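Local coordinates for bile salt hydrolase/transferase (Clostridium perfringens, PDB 2BJF), which hydrolyses the amide bond of glycine- and taurine-conjugated bile salts as an N-terminal nucleophile hydrolase, and also acts as a bile acid acyltransferase, at residues L48-I60 against P65-G77. Numbering follows the deposited sequence.
Sequences LTTKYAVLGMGTI and PTFADGMNEKGLG
Met57 O takes the N-H of Ala68 at 2.8 Å and only a weak, longer bond from Asp69 N, the mark of a beta bulge in an antiparallel ladder whose register shifts by one between Met57 and Gly58. Here the chain of 65-77 turns a corner while the curved strand 54-60 stays paired with both halves, through Thr59 and Thr66 on one side of the bulge and Leu55 and Met71 on the other. Gly56 and Gly70 bring their CA atoms to 3.7 Å, the two backbones meeting there without side chains. The Phe67 ring turns its edge to Gly56, with CE1 3.7 Å from Gly56 O, and its CZ meets Val54 CG1 at 4.0 Å. Val54 presents that methyl because CG1 stands anti to the backbone N (chi1 177°). Leu106 and Leu110 of helix 105-112 pack on Phe67 and Val54, respectively.

At the far end, Glu73 acts like an extra rung. Its OE2 accepts Ala53 N at 2.9 Å in an almost straight bond, using the anti lone pair, while Glu73 N donates to Ala53 O; OE1 makes a salt bridge with Arg35. The Tyr52 ring is sandwiched between aliphatic chains, with Lys51 CG over one face and Lys74 CG over the other, the latter a CH-pi contact 3.7 Å from the centroid. Asn72 OD1 accepts from Lys74 N, closing an Asx turn, and from Leu76 N, the donors coming from opposite faces of its amide plane; its ND2 donates to Leu110 O.

On the face that carries Leu55, Met57 and Met71, the carboxylate of Asp69 forms a salt bridge with the deoxycholate-binding Arg18 and hydrogen bonds with Tyr278, Tyr289 and Ser280. Thr66 and Ala68 touch the bound deoxycholate, so the bulge borders the bile-acid pocket of this Ntn hydrolase.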
ATOM      1  N   LEU A  48      21.963 -42.544 -10.634  1.00 18.13           N
ATOM      2  CA  LEU A  48      22.771 -41.359 -10.903  1.00 17.50           C
ATOM      3  C   LEU A  48      24.138 -41.518 -10.248  1.00 17.08           C
ATOM      4  O   LEU A  48      24.235 -41.766  -9.045  1.00 17.03           O
ATOM      5  CB  LEU A  48      22.069 -40.088 -10.400  1.00 17.59           C
ATOM      6  CG  LEU A  48      22.786 -38.742 -10.582  1.00 17.65           C
ATOM      7  CD1 LEU A  48      21.798 -37.643 -10.947  1.00 18.01           C
ATOM      8  CD2 LEU A  48      23.590 -38.356  -9.343  1.00 18.02           C
ATOM      9  N   THR A  49      25.190 -41.382 -11.050  1.00 16.49           N
ATOM     10  CA  THR A  49      26.556 -41.413 -10.540  1.00 15.91           C
ATOM     11  C   THR A  49      27.157 -40.018 -10.648  1.00 15.36           C
ATOM     12  O   THR A  49      27.231 -39.447 -11.738  1.00 15.37           O
ATOM     13  CB  THR A  49      27.431 -42.449 -11.288  1.00 16.02           C
ATOM     14  OG1 THR A  49      26.815 -43.741 -11.219  1.00 16.24           O
ATOM     15  CG2 THR A  49      28.821 -42.530 -10.669  1.00 15.95           C
ATOM     16  N   THR A  50      27.573 -39.470  -9.508  1.00 14.57           N
ATOM     17  CA  THR A  50      28.094 -38.106  -9.447  1.00 13.88           C
ATOM     18  C   THR A  50      29.415 -37.970 -10.195  1.00 13.44           C
ATOM     19  O   THR A  50      30.292 -38.827 -10.084  1.00 13.33           O
ATOM     20  CB  THR A  50      28.289 -37.623  -7.987  1.00 13.90           C
ATOM     21  OG1 THR A  50      29.196 -38.498  -7.305  1.00 13.82           O
ATOM     22  CG2 THR A  50      26.958 -37.587  -7.240  1.00 13.87           C
ATOM     23  N   LYS A  51      29.537 -36.902 -10.977  1.00 12.91           N
ATOM     24  CA  LYS A  51      30.813 -36.526 -11.572  1.00 12.57           C
ATOM     25  C   LYS A  51      31.548 -35.619 -10.591  1.00 12.17           C
ATOM     26  O   LYS A  51      32.742 -35.794 -10.342  1.00 12.09           O
ATOM     27  CB  LYS A  51      30.605 -35.824 -12.920  1.00 12.51           C
ATOM     28  CG  LYS A  51      31.893 -35.411 -13.622  1.00 12.82           C
ATOM     29  CD  LYS A  51      31.610 -34.642 -14.900  1.00 12.92           C
ATOM     30  CE  LYS A  51      32.897 -34.164 -15.550  1.00 13.80           C
ATOM     31  NZ  LYS A  51      32.638 -33.438 -16.823  1.00 14.56           N
ATOM     32  N   TYR A  52      30.813 -34.662 -10.028  1.00 11.72           N
ATOM     33  CA  TYR A  52      31.359 -33.721  -9.056  1.00 11.39           C
ATOM     34  C   TYR A  52      30.806 -33.983  -7.659  1.00 11.12           C
ATOM     35  O   TYR A  52      29.671 -34.446  -7.507  1.00 11.08           O
ATOM     36  CB  TYR A  52      31.052 -32.279  -9.478  1.00 11.44           C
ATOM     37  CG  TYR A  52      31.554 -31.917 -10.861  1.00 11.57           C
ATOM     38  CD1 TYR A  52      32.919 -31.927 -11.154  1.00 11.73           C
ATOM     39  CD2 TYR A  52      30.666 -31.555 -11.874  1.00 11.60           C
ATOM     40  CE1 TYR A  52      33.386 -31.593 -12.421  1.00 11.85           C
ATOM     41  CE2 TYR A  52      31.124 -31.216 -13.147  1.00 11.43           C
ATOM     42  CZ  TYR A  52      32.485 -31.240 -13.411  1.00 11.71           C
ATOM     43  OH  TYR A  52      32.946 -30.907 -14.665  1.00 11.71           O
ATOM     44  N   ALA A  53      31.621 -33.689  -6.647  1.00 10.72           N
ATOM     45  CA  ALA A  53      31.200 -33.786  -5.251  1.00 10.48           C
ATOM     46  C   ALA A  53      30.158 -32.715  -4.942  1.00 10.35           C
ATOM     47  O   ALA A  53      30.223 -31.614  -5.483  1.00 10.27           O
ATOM     48  CB  ALA A  53      32.395 -33.650  -4.325  1.00 10.59           C
ATOM     49  N   VAL A  54      29.207 -33.052  -4.073  1.00 10.18           N
ATOM     50  CA  VAL A  54      28.052 -32.198  -3.784  1.00 10.14           C
ATOM     51  C   VAL A  54      27.897 -31.975  -2.278  1.00 10.16           C
ATOM     52  O   VAL A  54      28.118 -32.892  -1.485  1.00  9.98           O
ATOM     53  CB  VAL A  54      26.743 -32.818  -4.360  1.00 10.17           C
ATOM     54  CG1 VAL A  54      25.519 -31.985  -3.996  1.00 10.43           C
ATOM     55  CG2 VAL A  54      26.837 -32.982  -5.877  1.00 10.17           C
ATOM     56  N   LEU A  55      27.521 -30.754  -1.896  1.00 10.14           N
ATOM     57  CA  LEU A  55      27.171 -30.435  -0.512  1.00 10.33           C
ATOM     58  C   LEU A  55      25.938 -29.540  -0.463  1.00 10.46           C
ATOM     59  O   LEU A  55      25.872 -28.528  -1.162  1.00 10.59           O
ATOM     60  CB  LEU A  55      28.338 -29.753   0.213  1.00 10.33           C
ATOM     61  CG  LEU A  55      28.116 -29.394   1.690  1.00 10.43           C
ATOM     62  CD1 LEU A  55      28.077 -30.642   2.562  1.00 10.98           C
ATOM     63  CD2 LEU A  55      29.182 -28.428   2.190  1.00 10.38           C
ATOM     64  N   GLY A  56      24.966 -29.916   0.365  1.00 10.64           N
ATOM     65  CA  GLY A  56      23.769 -29.097   0.549  1.00 10.78           C
ATOM     66  C   GLY A  56      22.759 -29.652   1.532  1.00 11.05           C
ATOM     67  O   GLY A  56      22.952 -30.728   2.099  1.00 11.21           O
ATOM     68  N   MET A  57      21.680 -28.902   1.738  1.00 11.10           N
ATOM     69  CA  MET A  57      20.591 -29.343   2.601  1.00 11.41           C
ATOM     70  C   MET A  57      19.659 -30.265   1.833  1.00 11.76           C
ATOM     71  O   MET A  57      19.259 -29.966   0.708  1.00 11.69           O
ATOM     72  CB  MET A  57      19.802 -28.147   3.140  1.00 11.35           C
ATOM     73  CG  MET A  57      18.871 -28.485   4.303  1.00 11.24           C
ATOM     74  SD  MET A  57      19.744 -28.711   5.868  1.00 11.32           S
ATOM     75  CE  MET A  57      20.083 -27.007   6.312  1.00 11.05           C
ATOM     76  N   GLY A  58      19.313 -31.389   2.448  1.00 12.16           N
ATOM     77  CA  GLY A  58      18.368 -32.316   1.849  1.00 12.76           C
ATOM     78  C   GLY A  58      17.940 -33.386   2.826  1.00 13.30           C
ATOM     79  O   GLY A  58      18.109 -33.239   4.036  1.00 13.15           O
ATOM     80  N   THR A  59      17.381 -34.464   2.292  1.00 13.82           N
ATOM     81  CA  THR A  59      16.995 -35.609   3.102  1.00 14.59           C
ATOM     82  C   THR A  59      17.220 -36.909   2.337  1.00 15.21           C
ATOM     83  O   THR A  59      17.269 -36.917   1.103  1.00 15.09           O
ATOM     84  CB  THR A  59      15.531 -35.502   3.608  1.00 14.58           C
ATOM     85  OG1 THR A  59      15.268 -36.547   4.553  1.00 14.71           O
ATOM     86  CG2 THR A  59      14.524 -35.581   2.457  1.00 14.74           C
ATOM     87  N   ILE A  60      17.381 -37.998   3.081  1.00 16.03           N
ATOM     88  CA  ILE A  60      17.523 -39.318   2.482  1.00 16.95           C
ATOM     89  C   ILE A  60      16.193 -40.054   2.631  1.00 17.40           C
ATOM     90  O   ILE A  60      15.838 -40.516   3.719  1.00 17.51           O
ATOM     91  CB  ILE A  60      18.704 -40.111   3.096  1.00 17.03           C
ATOM     92  CG1 ILE A  60      20.007 -39.310   2.956  1.00 17.33           C
ATOM     93  CG2 ILE A  60      18.844 -41.474   2.420  1.00 17.34           C
ATOM     94  CD1 ILE A  60      21.129 -39.756   3.878  1.00 17.92           C
ATOM     95  N   PRO A  65      19.040 -39.845  -1.737  1.00 14.89           N
ATOM     96  CA  PRO A  65      19.234 -38.439  -1.380  1.00 14.37           C
ATOM     97  C   PRO A  65      18.511 -37.478  -2.325  1.00 13.88           C
ATOM     98  O   PRO A  65      18.601 -37.616  -3.547  1.00 13.83           O
ATOM     99  CB  PRO A  65      20.750 -38.255  -1.485  1.00 14.33           C
ATOM    100  CG  PRO A  65      21.184 -39.255  -2.501  1.00 14.73           C
ATOM    101  CD  PRO A  65      20.217 -40.409  -2.427  1.00 14.90           C
ATOM    102  N   THR A  66      17.790 -36.522  -1.746  1.00 13.24           N
ATOM    103  CA  THR A  66      17.111 -35.477  -2.513  1.00 12.73           C
ATOM    104  C   THR A  66      17.322 -34.128  -1.823  1.00 12.37           C
ATOM    105  O   THR A  66      17.288 -34.043  -0.593  1.00 12.39           O
ATOM    106  CB  THR A  66      15.606 -35.800  -2.745  1.00 12.78           C
ATOM    107  OG1 THR A  66      15.009 -34.787  -3.562  1.00 12.53           O
ATOM    108  CG2 THR A  66      14.837 -35.926  -1.425  1.00 12.82           C
ATOM    109  N   PHE A  67      17.550 -33.083  -2.617  1.00 11.86           N
ATOM    110  CA  PHE A  67      18.048 -31.807  -2.090  1.00 11.38           C
ATOM    111  C   PHE A  67      17.062 -30.644  -2.142  1.00 11.28           C
ATOM    112  O   PHE A  67      16.220 -30.562  -3.039  1.00 11.24           O
ATOM    113  CB  PHE A  67      19.337 -31.406  -2.811  1.00 11.30           C
ATOM    114  CG  PHE A  67      20.528 -32.231  -2.424  1.00 11.19           C
ATOM    115  CD1 PHE A  67      21.405 -31.785  -1.440  1.00 11.15           C
ATOM    116  CD2 PHE A  67      20.774 -33.454  -3.038  1.00 11.25           C
ATOM    117  CE1 PHE A  67      22.510 -32.546  -1.073  1.00 10.92           C
ATOM    118  CE2 PHE A  67      21.876 -34.224  -2.677  1.00 11.06           C
ATOM    119  CZ  PHE A  67      22.746 -33.768  -1.693  1.00 11.10           C
ATOM    120  N   ALA A  68      17.197 -29.744  -1.169  1.00 11.09           N
ATOM    121  CA  ALA A  68      16.450 -28.488  -1.134  1.00 11.06           C
ATOM    122  C   ALA A  68      17.282 -27.357  -1.736  1.00 11.02           C
ATOM    123  O   ALA A  68      16.758 -26.490  -2.439  1.00 10.94           O
ATOM    124  CB  ALA A  68      16.056 -28.154   0.289  1.00 11.12           C
ATOM    125  N   ASP A  69      18.580 -27.370  -1.434  1.00 10.88           N
ATOM    126  CA  ASP A  69      19.552 -26.439  -2.008  1.00 10.88           C
ATOM    127  C   ASP A  69      20.959 -26.964  -1.754  1.00 10.83           C
ATOM    128  O   ASP A  69      21.201 -27.654  -0.762  1.00 11.03           O
ATOM    129  CB  ASP A  69      19.399 -25.016  -1.450  1.00 10.86           C
ATOM    130  CG  ASP A  69      19.344 -24.978   0.065  1.00 10.97           C
ATOM    131  OD1 ASP A  69      18.248 -25.194   0.618  1.00 10.77           O
ATOM    132  OD2 ASP A  69      20.391 -24.719   0.696  1.00 11.34           O
ATOM    133  N   GLY A  70      21.878 -26.638  -2.653  1.00 10.76           N
ATOM    134  CA  GLY A  70      23.250 -27.105  -2.527  1.00 10.60           C
ATOM    135  C   GLY A  70      24.185 -26.558  -3.581  1.00 10.68           C
ATOM    136  O   GLY A  70      23.792 -25.749  -4.423  1.00 10.57           O
ATOM    137  N   MET A  71      25.433 -27.006  -3.523  1.00 10.58           N
ATOM    138  CA  MET A  71      26.441 -26.625  -4.501  1.00 10.77           C
ATOM    139  C   MET A  71      27.351 -27.806  -4.798  1.00 10.48           C
ATOM    140  O   MET A  71      27.338 -28.806  -4.076  1.00 10.49           O
ATOM    141  CB  MET A  71      27.275 -25.449  -3.983  1.00 10.78           C
ATOM    142  CG  MET A  71      28.071 -25.773  -2.736  1.00 11.08           C
ATOM    143  SD  MET A  71      29.023 -24.390  -2.109  1.00 11.97           S
ATOM    144  CE  MET A  71      28.952 -24.797  -0.376  1.00 11.37           C
ATOM    145  N   ASN A  72      28.137 -27.690  -5.864  1.00 10.22           N
ATOM    146  CA  ASN A  72      29.199 -28.658  -6.118  1.00 10.01           C
ATOM    147  C   ASN A  72      30.599 -28.058  -5.942  1.00 10.10           C
ATOM    148  O   ASN A  72      30.750 -26.861  -5.678  1.00  9.88           O
ATOM    149  CB  ASN A  72      29.020 -29.360  -7.477  1.00  9.96           C
ATOM    150  CG  ASN A  72      29.210 -28.432  -8.669  1.00  9.79           C
ATOM    151  OD1 ASN A  72      29.920 -27.428  -8.601  1.00  9.71           O
ATOM    152  ND2 ASN A  72      28.581 -28.787  -9.784  1.00  9.67           N
ATOM    153  N   GLU A  73      31.614 -28.908  -6.092  1.00 10.23           N
ATOM    154  CA  GLU A  73      33.018 -28.527  -5.914  1.00 10.55           C
ATOM    155  C   GLU A  73      33.525 -27.495  -6.926  1.00 10.69           C
ATOM    156  O   GLU A  73      34.595 -26.910  -6.736  1.00 11.03           O
ATOM    157  CB  GLU A  73      33.898 -29.775  -5.985  1.00 10.45           C
ATOM    158  CG  GLU A  73      33.726 -30.565  -7.275  1.00 10.77           C
ATOM    159  CD  GLU A  73      34.740 -31.674  -7.414  1.00 10.70           C
ATOM    160  OE1 GLU A  73      35.927 -31.370  -7.654  1.00 11.51           O
ATOM    161  OE2 GLU A  73      34.342 -32.850  -7.294  1.00 11.23           O
ATOM    162  N   LYS A  74      32.765 -27.290  -8.000  1.00 10.82           N
ATOM    163  CA  LYS A  74      33.163 -26.378  -9.074  1.00 10.97           C
ATOM    164  C   LYS A  74      32.594 -24.972  -8.888  1.00 10.82           C
ATOM    165  O   LYS A  74      32.900 -24.063  -9.665  1.00 10.92           O
ATOM    166  CB  LYS A  74      32.748 -26.937 -10.443  1.00 11.05           C
ATOM    167  CG  LYS A  74      33.260 -28.349 -10.756  1.00 11.88           C
ATOM    168  CD  LYS A  74      34.784 -28.472 -10.683  1.00 13.36           C
ATOM    169  CE  LYS A  74      35.474 -27.788 -11.852  1.00 14.29           C
ATOM    170  NZ  LYS A  74      36.946 -28.014 -11.821  1.00 14.99           N
ATOM    171  N   GLY A  75      31.771 -24.800  -7.858  1.00 10.64           N
ATOM    172  CA  GLY A  75      31.181 -23.499  -7.558  1.00 10.51           C
ATOM    173  C   GLY A  75      29.839 -23.260  -8.223  1.00 10.43           C
ATOM    174  O   GLY A  75      29.396 -22.114  -8.338  1.00 10.55           O
ATOM    175  N   LEU A  76      29.191 -24.336  -8.661  1.00 10.18           N
ATOM    176  CA  LEU A  76      27.824 -24.257  -9.173  1.00 10.07           C
ATOM    177  C   LEU A  76      26.839 -24.486  -8.032  1.00 10.12           C
ATOM    178  O   LEU A  76      26.981 -25.440  -7.269  1.00 10.20           O
ATOM    179  CB  LEU A  76      27.596 -25.282 -10.291  1.00  9.96           C
ATOM    180  CG  LEU A  76      26.239 -25.270 -11.005  1.00  9.84           C
ATOM    181  CD1 LEU A  76      26.036 -23.979 -11.791  1.00  9.77           C
ATOM    182  CD2 LEU A  76      26.111 -26.484 -11.918  1.00 10.00           C
ATOM    183  N   GLY A  77      25.848 -23.604  -7.920  1.00 10.24           N
ATOM    184  CA  GLY A  77      24.831 -23.709  -6.877  1.00 10.21           C
ATOM    185  C   GLY A  77      23.433 -23.835  -7.447  1.00 10.32           C
ATOM    186  O   GLY A  77      23.147 -23.318  -8.525  1.00 10.20           O
TER